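Cytochrome C-type biogenesis protein ccmF (Thermus thermophilus, PDB 6ZMQ) binds heme in the membrane and serves as a cytochrome c heme lyase, probably also taking part in heme transport. Local coordinates at residues Arg58-Phe72 with Leu115-Ser129. Residues are numbered along the deposited sequence; the frame is centred on the assembly and turned at random.
Sequences RALVFPAFLAALAAF and LLWGLLQTLYTLLAS. With PTY (phosphatidylethanolamine), chain F.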
ATOM      1  N   ARG A  58      18.698 -22.717   9.506  1.00 52.97           N
ATOM      2  CA  ARG A  58      19.136 -22.345   8.158  1.00 50.39           C
ATOM      3  C   ARG A  58      19.053 -23.499   7.168  1.00 61.48           C
ATOM      4  O   ARG A  58      19.224 -23.286   5.966  1.00 70.12           O
ATOM      5  CB  ARG A  58      20.578 -21.832   8.168  1.00 45.97           C
ATOM      6  CG  ARG A  58      20.815 -20.446   8.732  1.00 50.58           C
ATOM      7  CD  ARG A  58      22.215 -20.008   8.355  1.00 62.06           C
ATOM      8  NE  ARG A  58      22.597 -18.716   8.901  1.00 76.71           N
ATOM      9  CZ  ARG A  58      23.820 -18.203   8.811  1.00 87.70           C
ATOM     10  NH1 ARG A  58      24.052 -16.961   9.197  1.00 85.79           N
ATOM     11  NH2 ARG A  58      24.802 -18.914   8.272  1.00 95.55           N
ATOM     12  N   ALA A  59      18.958 -24.736   7.645  1.00 59.32           N
ATOM     13  CA  ALA A  59      18.737 -25.834   6.721  1.00 60.67           C
ATOM     14  C   ALA A  59      17.276 -25.953   6.319  1.00 66.41           C
ATOM     15  O   ALA A  59      16.989 -26.479   5.241  1.00 68.85           O
ATOM     16  CB  ALA A  59      19.235 -27.152   7.321  1.00 63.38           C
ATOM     17  N   LEU A  60      16.350 -25.489   7.158  1.00 73.10           N
ATOM     18  CA  LEU A  60      14.929 -25.674   6.869  1.00 69.74           C
ATOM     19  C   LEU A  60      14.253 -24.497   6.157  1.00 65.90           C
ATOM     20  O   LEU A  60      13.031 -24.532   5.979  1.00 64.93           O
ATOM     21  CB  LEU A  60      14.160 -25.990   8.149  1.00 60.20           C
ATOM     22  CG  LEU A  60      14.594 -27.228   8.926  1.00 46.92           C
ATOM     23  CD1 LEU A  60      14.353 -26.958  10.366  1.00 47.33           C
ATOM     24  CD2 LEU A  60      13.809 -28.458   8.482  1.00 47.55           C
ATOM     25  N   VAL A  61      14.995 -23.470   5.736  1.00 49.80           N
ATOM     26  CA  VAL A  61      14.367 -22.345   5.037  1.00 45.92           C
ATOM     27  C   VAL A  61      13.957 -22.740   3.621  1.00 50.54           C
ATOM     28  O   VAL A  61      12.884 -22.359   3.141  1.00 58.39           O
ATOM     29  CB  VAL A  61      15.290 -21.112   5.034  1.00 55.33           C
ATOM     30  CG1 VAL A  61      15.190 -20.359   6.354  1.00 64.96           C
ATOM     31  CG2 VAL A  61      16.709 -21.524   4.781  1.00 55.11           C
ATOM     32  N   PHE A  62      14.818 -23.482   2.925  1.00 57.01           N
ATOM     33  CA  PHE A  62      14.493 -23.984   1.590  1.00 56.65           C
ATOM     34  C   PHE A  62      13.361 -25.026   1.575  1.00 53.19           C
ATOM     35  O   PHE A  62      12.459 -24.886   0.726  1.00 49.77           O
ATOM     36  CB  PHE A  62      15.799 -24.465   0.930  1.00 52.59           C
ATOM     37  CG  PHE A  62      15.778 -24.476  -0.573  1.00 42.47           C
ATOM     38  CD1 PHE A  62      15.664 -23.293  -1.295  1.00 39.52           C
ATOM     39  CD2 PHE A  62      15.918 -25.679  -1.265  1.00 38.51           C
ATOM     40  CE1 PHE A  62      15.666 -23.310  -2.680  1.00 44.33           C
ATOM     41  CE2 PHE A  62      15.914 -25.711  -2.645  1.00 41.59           C
ATOM     42  CZ  PHE A  62      15.789 -24.522  -3.358  1.00 45.36           C
ATOM     43  N   PRO A  63      13.301 -26.051   2.465  1.00 45.97           N
ATOM     44  CA  PRO A  63      12.126 -26.951   2.421  1.00 46.89           C
ATOM     45  C   PRO A  63      10.790 -26.331   2.826  1.00 51.14           C
ATOM     46  O   PRO A  63       9.751 -26.748   2.288  1.00 68.69           O
ATOM     47  CB  PRO A  63      12.524 -28.073   3.388  1.00 48.10           C
ATOM     48  CG  PRO A  63      13.964 -28.145   3.288  1.00 44.29           C
ATOM     49  CD  PRO A  63      14.349 -26.703   3.291  1.00 37.93           C
ATOM     50  N   ALA A  64      10.784 -25.356   3.746  1.00 43.93           N
ATOM     51  CA  ALA A  64       9.545 -24.692   4.160  1.00 36.85           C
ATOM     52  C   ALA A  64       8.930 -23.898   3.017  1.00 49.60           C
ATOM     53  O   ALA A  64       7.714 -23.981   2.772  1.00 74.33           O
ATOM     54  CB  ALA A  64       9.817 -23.760   5.342  1.00 23.40           C
ATOM     55  N   PHE A  65       9.777 -23.174   2.277  1.00 34.88           N
ATOM     56  CA  PHE A  65       9.322 -22.462   1.087  1.00 51.99           C
ATOM     57  C   PHE A  65       8.912 -23.432  -0.013  1.00 60.25           C
ATOM     58  O   PHE A  65       7.991 -23.143  -0.784  1.00 76.07           O
ATOM     59  CB  PHE A  65      10.411 -21.488   0.601  1.00 54.61           C
ATOM     60  CG  PHE A  65      10.283 -21.080  -0.855  1.00 39.44           C
ATOM     61  CD1 PHE A  65       9.307 -20.164  -1.231  1.00 36.82           C
ATOM     62  CD2 PHE A  65      11.094 -21.640  -1.846  1.00 30.12           C
ATOM     63  CE1 PHE A  65       9.154 -19.790  -2.561  1.00 37.87           C
ATOM     64  CE2 PHE A  65      10.947 -21.266  -3.167  1.00 39.47           C
ATOM     65  CZ  PHE A  65       9.976 -20.341  -3.522  1.00 43.81           C
ATOM     66  N   LEU A  66       9.581 -24.587  -0.100  1.00 54.18           N
ATOM     67  CA  LEU A  66       9.232 -25.558  -1.136  1.00 39.00           C
ATOM     68  C   LEU A  66       7.874 -26.197  -0.883  1.00 46.27           C
ATOM     69  O   LEU A  66       7.103 -26.415  -1.824  1.00 70.39           O
ATOM     70  CB  LEU A  66      10.311 -26.630  -1.248  1.00 28.88           C
ATOM     71  CG  LEU A  66      11.452 -26.180  -2.154  1.00 27.05           C
ATOM     72  CD1 LEU A  66      12.597 -27.174  -2.120  1.00 33.51           C
ATOM     73  CD2 LEU A  66      10.953 -25.951  -3.575  1.00 26.29           C
ATOM     74  N   ALA A  67       7.560 -26.500   0.377  1.00 44.57           N
ATOM     75  CA  ALA A  67       6.233 -27.023   0.689  1.00 38.95           C
ATOM     76  C   ALA A  67       5.160 -25.944   0.555  1.00 42.41           C
ATOM     77  O   ALA A  67       4.024 -26.238   0.154  1.00 47.50           O
ATOM     78  CB  ALA A  67       6.220 -27.632   2.083  1.00 36.22           C
ATOM     79  N   ALA A  68       5.499 -24.684   0.871  1.00 28.53           N
ATOM     80  CA  ALA A  68       4.575 -23.576   0.598  1.00 43.47           C
ATOM     81  C   ALA A  68       4.305 -23.421  -0.896  1.00 49.91           C
ATOM     82  O   ALA A  68       3.148 -23.239  -1.302  1.00 59.33           O
ATOM     83  CB  ALA A  68       5.134 -22.267   1.169  1.00 52.42           C
ATOM     84  N   LEU A  69       5.337 -23.585  -1.727  1.00 43.19           N
ATOM     85  CA  LEU A  69       5.166 -23.534  -3.175  1.00 31.66           C
ATOM     86  C   LEU A  69       4.387 -24.731  -3.687  1.00 38.59           C
ATOM     87  O   LEU A  69       3.628 -24.589  -4.651  1.00 38.73           O
ATOM     88  CB  LEU A  69       6.536 -23.418  -3.858  1.00 28.99           C
ATOM     89  CG  LEU A  69       6.750 -23.328  -5.384  1.00 37.41           C
ATOM     90  CD1 LEU A  69       8.060 -22.620  -5.619  1.00 45.37           C
ATOM     91  CD2 LEU A  69       6.832 -24.681  -6.123  1.00 45.57           C
ATOM     92  N   ALA A  70       4.544 -25.890  -3.041  1.00 34.93           N
ATOM     93  CA  ALA A  70       3.758 -27.067  -3.395  1.00 32.29           C
ATOM     94  C   ALA A  70       2.273 -26.847  -3.125  1.00 37.55           C
ATOM     95  O   ALA A  70       1.422 -27.251  -3.923  1.00 47.44           O
ATOM     96  CB  ALA A  70       4.277 -28.284  -2.628  1.00 41.35           C
ATOM     97  N   ALA A  71       1.945 -26.166  -2.028  1.00 39.94           N
ATOM     98  CA  ALA A  71       0.540 -25.895  -1.714  1.00 47.11           C
ATOM     99  C   ALA A  71      -0.076 -24.858  -2.658  1.00 40.97           C
ATOM    100  O   ALA A  71      -1.228 -25.010  -3.098  1.00 40.28           O
ATOM    101  CB  ALA A  71       0.415 -25.451  -0.262  1.00 59.40           C
ATOM    102  N   PHE A  72       0.676 -23.794  -2.978  1.00 39.50           N
ATOM    103  CA  PHE A  72       0.182 -22.791  -3.930  1.00 41.12           C
ATOM    104  C   PHE A  72       0.017 -23.365  -5.329  1.00 47.46           C
ATOM    105  O   PHE A  72      -0.967 -23.069  -6.022  1.00 45.01           O
ATOM    106  CB  PHE A  72       1.128 -21.599  -3.978  1.00 38.55           C
ATOM    107  CG  PHE A  72       0.641 -20.451  -4.827  1.00 31.77           C
ATOM    108  CD1 PHE A  72      -0.269 -19.534  -4.322  1.00 32.12           C
ATOM    109  CD2 PHE A  72       1.122 -20.269  -6.126  1.00 37.60           C
ATOM    110  CE1 PHE A  72      -0.707 -18.468  -5.099  1.00 38.48           C
ATOM    111  CE2 PHE A  72       0.684 -19.213  -6.908  1.00 44.12           C
ATOM    112  CZ  PHE A  72      -0.229 -18.311  -6.394  1.00 44.80           C
ATOM    113  N   LEU A 115      -2.637 -18.357   1.815  1.00 59.81           N
ATOM    114  CA  LEU A 115      -1.621 -19.228   1.211  1.00 51.11           C
ATOM    115  C   LEU A 115      -0.585 -18.420   0.415  1.00 52.75           C
ATOM    116  O   LEU A 115       0.621 -18.656   0.542  1.00 51.78           O
ATOM    117  CB  LEU A 115      -2.275 -20.299   0.332  1.00 51.12           C
ATOM    118  CG  LEU A 115      -1.399 -21.311  -0.440  1.00 50.93           C
ATOM    119  CD1 LEU A 115      -0.226 -21.865   0.385  1.00 43.63           C
ATOM    120  CD2 LEU A 115      -2.233 -22.460  -0.990  1.00 58.72           C
ATOM    121  N   LEU A 116      -1.034 -17.455  -0.393  1.00 51.66           N
ATOM    122  CA  LEU A 116      -0.093 -16.608  -1.137  1.00 42.09           C
ATOM    123  C   LEU A 116       0.708 -15.711  -0.189  1.00 52.39           C
ATOM    124  O   LEU A 116       1.891 -15.430  -0.427  1.00 65.14           O
ATOM    125  CB  LEU A 116      -0.859 -15.787  -2.188  1.00 22.85           C
ATOM    126  CG  LEU A 116      -0.219 -14.876  -3.257  1.00 21.39           C
ATOM    127  CD1 LEU A 116       0.086 -13.444  -2.794  1.00 20.92           C
ATOM    128  CD2 LEU A 116       1.061 -15.524  -3.804  1.00 26.64           C
ATOM    129  N   TRP A 117       0.074 -15.301   0.910  1.00 48.86           N
ATOM    130  CA  TRP A 117       0.698 -14.498   1.956  1.00 35.68           C
ATOM    131  C   TRP A 117       1.817 -15.264   2.655  1.00 32.33           C
ATOM    132  O   TRP A 117       2.931 -14.745   2.827  1.00 27.22           O
ATOM    133  CB  TRP A 117      -0.400 -14.113   2.944  1.00 32.84           C
ATOM    134  CG  TRP A 117      -0.121 -12.984   3.814  1.00 40.70           C
ATOM    135  CD1 TRP A 117       1.057 -12.330   3.947  1.00 40.36           C
ATOM    136  CD2 TRP A 117      -1.044 -12.342   4.700  1.00 60.73           C
ATOM    137  NE1 TRP A 117       0.931 -11.324   4.853  1.00 46.97           N
ATOM    138  CE2 TRP A 117      -0.349 -11.301   5.331  1.00 57.53           C
ATOM    139  CE3 TRP A 117      -2.391 -12.542   5.014  1.00 60.29           C
ATOM    140  CZ2 TRP A 117      -0.938 -10.476   6.275  1.00 45.04           C
ATOM    141  CZ3 TRP A 117      -2.986 -11.707   5.944  1.00 56.92           C
ATOM    142  CH2 TRP A 117      -2.258 -10.678   6.555  1.00 47.34           C
ATOM    143  N   GLY A 118       1.527 -16.497   3.084  1.00 40.71           N
ATOM    144  CA  GLY A 118       2.545 -17.338   3.686  1.00 44.14           C
ATOM    145  C   GLY A 118       3.622 -17.748   2.707  1.00 50.46           C
ATOM    146  O   GLY A 118       4.772 -17.940   3.101  1.00 61.61           O
ATOM    147  N   LEU A 119       3.284 -17.832   1.416  1.00 42.46           N
ATOM    148  CA  LEU A 119       4.293 -18.116   0.394  1.00 35.80           C
ATOM    149  C   LEU A 119       5.274 -16.965   0.222  1.00 46.32           C
ATOM    150  O   LEU A 119       6.487 -17.188   0.122  1.00 60.63           O
ATOM    151  CB  LEU A 119       3.631 -18.438  -0.947  1.00 23.25           C
ATOM    152  CG  LEU A 119       4.643 -18.873  -2.004  1.00 26.40           C
ATOM    153  CD1 LEU A 119       4.107 -20.061  -2.621  1.00 41.96           C
ATOM    154  CD2 LEU A 119       4.891 -17.844  -3.121  1.00 22.00           C
ATOM    155  N   LEU A 120       4.772 -15.732   0.155  1.00 37.25           N
ATOM    156  CA  LEU A 120       5.668 -14.592   0.019  1.00 41.30           C
ATOM    157  C   LEU A 120       6.456 -14.347   1.301  1.00 60.67           C
ATOM    158  O   LEU A 120       7.605 -13.881   1.228  1.00 67.12           O
ATOM    159  CB  LEU A 120       4.867 -13.357  -0.406  1.00 23.55           C
ATOM    160  CG  LEU A 120       4.218 -13.445  -1.794  1.00 20.51           C
ATOM    161  CD1 LEU A 120       3.651 -12.106  -2.248  1.00 20.30           C
ATOM    162  CD2 LEU A 120       5.183 -14.007  -2.846  1.00 20.88           C
ATOM    163  N   GLN A 121       5.893 -14.743   2.454  1.00 68.15           N
ATOM    164  CA  GLN A 121       6.657 -14.798   3.699  1.00 56.16           C
ATOM    165  C   GLN A 121       7.812 -15.789   3.612  1.00 48.02           C
ATOM    166  O   GLN A 121       8.944 -15.465   4.000  1.00 37.18           O
ATOM    167  CB  GLN A 121       5.742 -15.178   4.861  1.00 48.35           C
ATOM    168  CG  GLN A 121       5.467 -14.049   5.820  1.00 37.82           C
ATOM    169  CD  GLN A 121       6.654 -13.735   6.695  1.00 36.98           C
ATOM    170  OE1 GLN A 121       7.544 -14.564   6.904  1.00 51.70           O
ATOM    171  NE2 GLN A 121       6.660 -12.538   7.242  1.00 27.56           N
ATOM    172  N   THR A 122       7.541 -17.001   3.105  1.00 46.88           N
ATOM    173  CA  THR A 122       8.586 -18.017   3.001  1.00 44.14           C
ATOM    174  C   THR A 122       9.650 -17.635   1.976  1.00 44.87           C
ATOM    175  O   THR A 122      10.836 -17.938   2.170  1.00 52.32           O
ATOM    176  CB  THR A 122       7.993 -19.379   2.645  1.00 43.76           C
ATOM    177  OG1 THR A 122       7.171 -19.264   1.482  1.00 51.75           O
ATOM    178  CG2 THR A 122       7.210 -20.009   3.804  1.00 48.00           C
ATOM    179  N   LEU A 123       9.243 -16.973   0.882  1.00 42.75           N
ATOM    180  CA  LEU A 123      10.205 -16.508  -0.117  1.00 38.93           C
ATOM    181  C   LEU A 123      11.118 -15.430   0.457  1.00 54.86           C
ATOM    182  O   LEU A 123      12.338 -15.461   0.247  1.00 66.81           O
ATOM    183  CB  LEU A 123       9.481 -15.986  -1.364  1.00 26.07           C
ATOM    184  CG  LEU A 123      10.265 -15.021  -2.280  1.00 28.53           C
ATOM    185  CD1 LEU A 123      11.258 -15.772  -3.172  1.00 27.68           C
ATOM    186  CD2 LEU A 123       9.352 -14.133  -3.116  1.00 35.48           C
ATOM    187  N   TYR A 124      10.544 -14.479   1.207  1.00 51.11           N
ATOM    188  CA  TYR A 124      11.349 -13.404   1.782  1.00 45.43           C
ATOM    189  C   TYR A 124      12.260 -13.924   2.893  1.00 54.25           C
ATOM    190  O   TYR A 124      13.396 -13.449   3.050  1.00 58.96           O
ATOM    191  CB  TYR A 124      10.429 -12.296   2.290  1.00 38.56           C
ATOM    192  CG  TYR A 124      10.177 -11.204   1.266  1.00 34.98           C
ATOM    193  CD1 TYR A 124       9.657 -11.515   0.005  1.00 35.50           C
ATOM    194  CD2 TYR A 124      10.430  -9.864   1.560  1.00 38.33           C
ATOM    195  CE1 TYR A 124       9.401 -10.525  -0.932  1.00 37.27           C
ATOM    196  CE2 TYR A 124      10.188  -8.865   0.611  1.00 48.66           C
ATOM    197  CZ  TYR A 124       9.664  -9.207  -0.622  1.00 47.63           C
ATOM    198  OH  TYR A 124       9.415  -8.238  -1.568  1.00 57.28           O
ATOM    199  N   THR A 125      11.797 -14.939   3.636  1.00 56.57           N
ATOM    200  CA  THR A 125      12.643 -15.569   4.646  1.00 49.73           C
ATOM    201  C   THR A 125      13.769 -16.367   3.987  1.00 38.91           C
ATOM    202  O   THR A 125      14.891 -16.417   4.505  1.00 32.80           O
ATOM    203  CB  THR A 125      11.790 -16.464   5.549  1.00 50.39           C
ATOM    204  OG1 THR A 125      10.675 -15.715   6.039  1.00 63.56           O
ATOM    205  CG2 THR A 125      12.584 -16.964   6.759  1.00 46.65           C
ATOM    206  N   LEU A 126      13.495 -16.955   2.816  1.00 44.58           N
ATOM    207  CA  LEU A 126      14.536 -17.629   2.037  1.00 47.82           C
ATOM    208  C   LEU A 126      15.584 -16.648   1.511  1.00 64.46           C
ATOM    209  O   LEU A 126      16.789 -16.931   1.563  1.00 83.43           O
ATOM    210  CB  LEU A 126      13.911 -18.396   0.867  1.00 38.20           C
ATOM    211  CG  LEU A 126      14.890 -19.206  -0.003  1.00 31.45           C
ATOM    212  CD1 LEU A 126      15.714 -20.184   0.837  1.00 39.48           C
ATOM    213  CD2 LEU A 126      14.222 -19.909  -1.191  1.00 25.35           C
ATOM    214  N   LEU A 127      15.143 -15.500   0.985  1.00 56.27           N
ATOM    215  CA  LEU A 127      16.055 -14.485   0.460  1.00 57.99           C
ATOM    216  C   LEU A 127      16.817 -13.747   1.552  1.00 64.20           C
ATOM    217  O   LEU A 127      17.870 -13.164   1.264  1.00 68.77           O
ATOM    218  CB  LEU A 127      15.285 -13.467  -0.387  1.00 45.97           C
ATOM    219  CG  LEU A 127      14.630 -14.006  -1.663  1.00 46.12           C
ATOM    220  CD1 LEU A 127      13.805 -12.941  -2.390  1.00 41.51           C
ATOM    221  CD2 LEU A 127      15.668 -14.640  -2.587  1.00 60.84           C
ATOM    222  N   ALA A 128      16.320 -13.767   2.789  1.00 60.74           N
ATOM    223  CA  ALA A 128      17.077 -13.251   3.917  1.00 43.48           C
ATOM    224  C   ALA A 128      17.873 -14.328   4.634  1.00 48.51           C
ATOM    225  O   ALA A 128      18.671 -14.000   5.519  1.00 49.70           O
ATOM    226  CB  ALA A 128      16.143 -12.565   4.928  1.00 31.89           C
ATOM    227  N   SER A 129      17.666 -15.599   4.285  1.00 50.66           N
ATOM    228  CA  SER A 129      18.343 -16.690   4.975  1.00 55.05           C
ATOM    229  C   SER A 129      19.814 -16.810   4.607  1.00 60.46           C
ATOM    230  O   SER A 129      20.595 -17.325   5.414  1.00 69.57           O
ATOM    231  CB  SER A 129      17.651 -18.005   4.681  1.00 63.66           C
ATOM    232  OG  SER A 129      18.361 -18.710   3.680  1.00 64.24           O
TER
HETATM  233  C1  PTY F 705      16.366  -7.550  -1.009  1.00 49.19           C
HETATM  234  C2  PTY F 705      21.693  -3.796   2.719  1.00 53.77           C
HETATM  235  C3  PTY F 705      21.868  -5.100   1.940  1.00 61.05           C
HETATM  236  O4  PTY F 705      15.224  -8.297  -1.310  1.00 43.94           O
HETATM  237  C5  PTY F 705      18.859  -7.420  -1.428  1.00 59.72           C
HETATM  238  C6  PTY F 705      17.552  -8.157  -1.752  1.00 61.84           C
HETATM  239  O7  PTY F 705      17.282  -8.026  -3.123  1.00 82.66           O
HETATM  240  C8  PTY F 705      17.489  -9.149  -3.940  1.00 85.29           C
HETATM  241  O10 PTY F 705      18.480  -9.793  -3.842  1.00 87.46           O
HETATM  242  C11 PTY F 705      16.427  -9.532  -4.976  1.00 76.96           C
HETATM  243  C12 PTY F 705      16.727 -10.917  -5.554  1.00 55.14           C
HETATM  244  C13 PTY F 705      15.666 -11.356  -6.569  1.00 48.03           C
HETATM  245  C14 PTY F 705      15.636 -10.403  -7.765  1.00 46.47           C
HETATM  246  C15 PTY F 705      14.891 -11.041  -8.939  1.00 45.12           C
HETATM  247  C16 PTY F 705      14.335  -9.923  -9.821  1.00 47.75           C
HETATM  248  C17 PTY F 705      13.089 -10.389 -10.581  1.00 49.73           C
HETATM  249  C18 PTY F 705      11.779  -9.759 -10.077  1.00 54.00           C
HETATM  250  C19 PTY F 705      11.923  -8.315  -9.584  1.00 61.91           C
HETATM  251  C20 PTY F 705      10.727  -7.463 -10.020  1.00 70.11           C
HETATM  252  C21 PTY F 705       9.446  -7.868  -9.283  1.00 70.66           C
HETATM  253  C22 PTY F 705       8.291  -6.980  -9.760  1.00 70.66           C
HETATM  254  C23 PTY F 705       7.184  -6.855  -8.706  1.00 68.84           C
HETATM  255  C24 PTY F 705       5.958  -7.662  -9.151  1.00 58.17           C
HETATM  256  C25 PTY F 705       4.683  -6.827  -8.998  1.00 40.61           C
HETATM  257  C26 PTY F 705       3.499  -7.526  -9.670  1.00 35.34           C
HETATM  258  C27 PTY F 705       2.455  -6.490 -10.083  1.00 35.49           C
HETATM  259  C28 PTY F 705       1.692  -7.023 -11.294  1.00 36.11           C
HETATM  260  C29 PTY F 705       1.283  -5.873 -12.210  1.00 32.35           C
HETATM  261  C30 PTY F 705      14.029  -7.571  -1.386  1.00 43.13           C
HETATM  262  C31 PTY F 705      12.766  -8.222  -1.954  1.00 37.82           C
HETATM  263  O30 PTY F 705      13.986  -6.452  -0.993  1.00 52.98           O
HETATM  264  C32 PTY F 705      12.950  -8.800  -3.358  1.00 39.17           C
HETATM  265  C33 PTY F 705      11.580  -9.226  -3.890  1.00 39.57           C
HETATM  266  C34 PTY F 705      11.390  -8.742  -5.328  1.00 44.74           C
HETATM  267  C35 PTY F 705       9.905  -8.473  -5.560  1.00 47.51           C
HETATM  268  C36 PTY F 705       9.138  -9.797  -5.501  1.00 48.65           C
HETATM  269  C37 PTY F 705       7.914  -9.750  -6.423  1.00 46.60           C
HETATM  270  C38 PTY F 705       7.142 -11.073  -6.387  1.00 38.49           C
HETATM  271  C39 PTY F 705       5.871 -11.012  -7.235  1.00 31.77           C
HETATM  272  C40 PTY F 705       5.639 -12.360  -7.917  1.00 40.23           C
HETATM  273  C41 PTY F 705       4.474 -12.270  -8.902  1.00 55.89           C
HETATM  274  C42 PTY F 705       5.012 -11.852 -10.268  1.00 56.74           C
HETATM  275  C43 PTY F 705       4.760 -12.981 -11.265  1.00 42.64           C
HETATM  276  C44 PTY F 705       4.691 -12.368 -12.661  1.00 26.96           C
HETATM  277  P1  PTY F 705      20.612  -6.872   0.459  1.00 50.24           P
HETATM  278  O11 PTY F 705      20.698  -5.417   1.234  1.00 59.32           O
HETATM  279  O12 PTY F 705      21.080  -7.945   1.413  1.00 41.33           O
HETATM  280  O13 PTY F 705      21.565  -6.857  -0.713  1.00 54.25           O
HETATM  281  O14 PTY F 705      19.063  -7.182  -0.055  1.00 51.79           O
HETATM  282  N1  PTY F 705      22.992  -3.339   3.182  1.00 41.75           N
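With CG anti to the backbone N (chi1 159°), the F65 side chain lies across T122 at about a right angle and settles as a knob among L119, T122, L123 and L126. T122 takes another rotamer: its OG1 stands between its own N and carbonyl carbon (chi1 53°), which turns the hydroxyl back onto its helix, where OG1 donates to L119 O at 2.6 Å. L123 N reaches that oxygen from the same face of its plane; two donors thus share one acceptor, which probably eases the burial of the hydroxyl in an apolar seam. The bonded OG1 still touches the partner helix, meeting the F65 ring in plane at its edge, 3.6 Å from CD1, and the CB of A68. A valine here would probably lose the hydroxyl bond, leaving L119 O with its backbone donor alone. A68, with only a methyl, fits against T122, next to the closest backbone approach at F65 and T122. L126 crosses F65 at about a right angle, its CD2 3.6 Å from F65 CD2, while the same branched end meets F62 CD1 at the ring edge. At one end small S129 accommodates V61 CG2, its OG bonding back to L126 O; at the other, F72 CE1 lies alongside L116 CD2 (3.7 Å), and F72 CB meets L119 CD1. A71, another small residue, admits L115 CD1 against its CB at 3.7 Å. Helix 135-157 adds F146 on V61 and F153 on A68. No hydrogen bond links the segments; their axes approach to 8.8 Å at 154°, a near-antiparallel pairing with F65 as knob, as in polytopic membrane bundles.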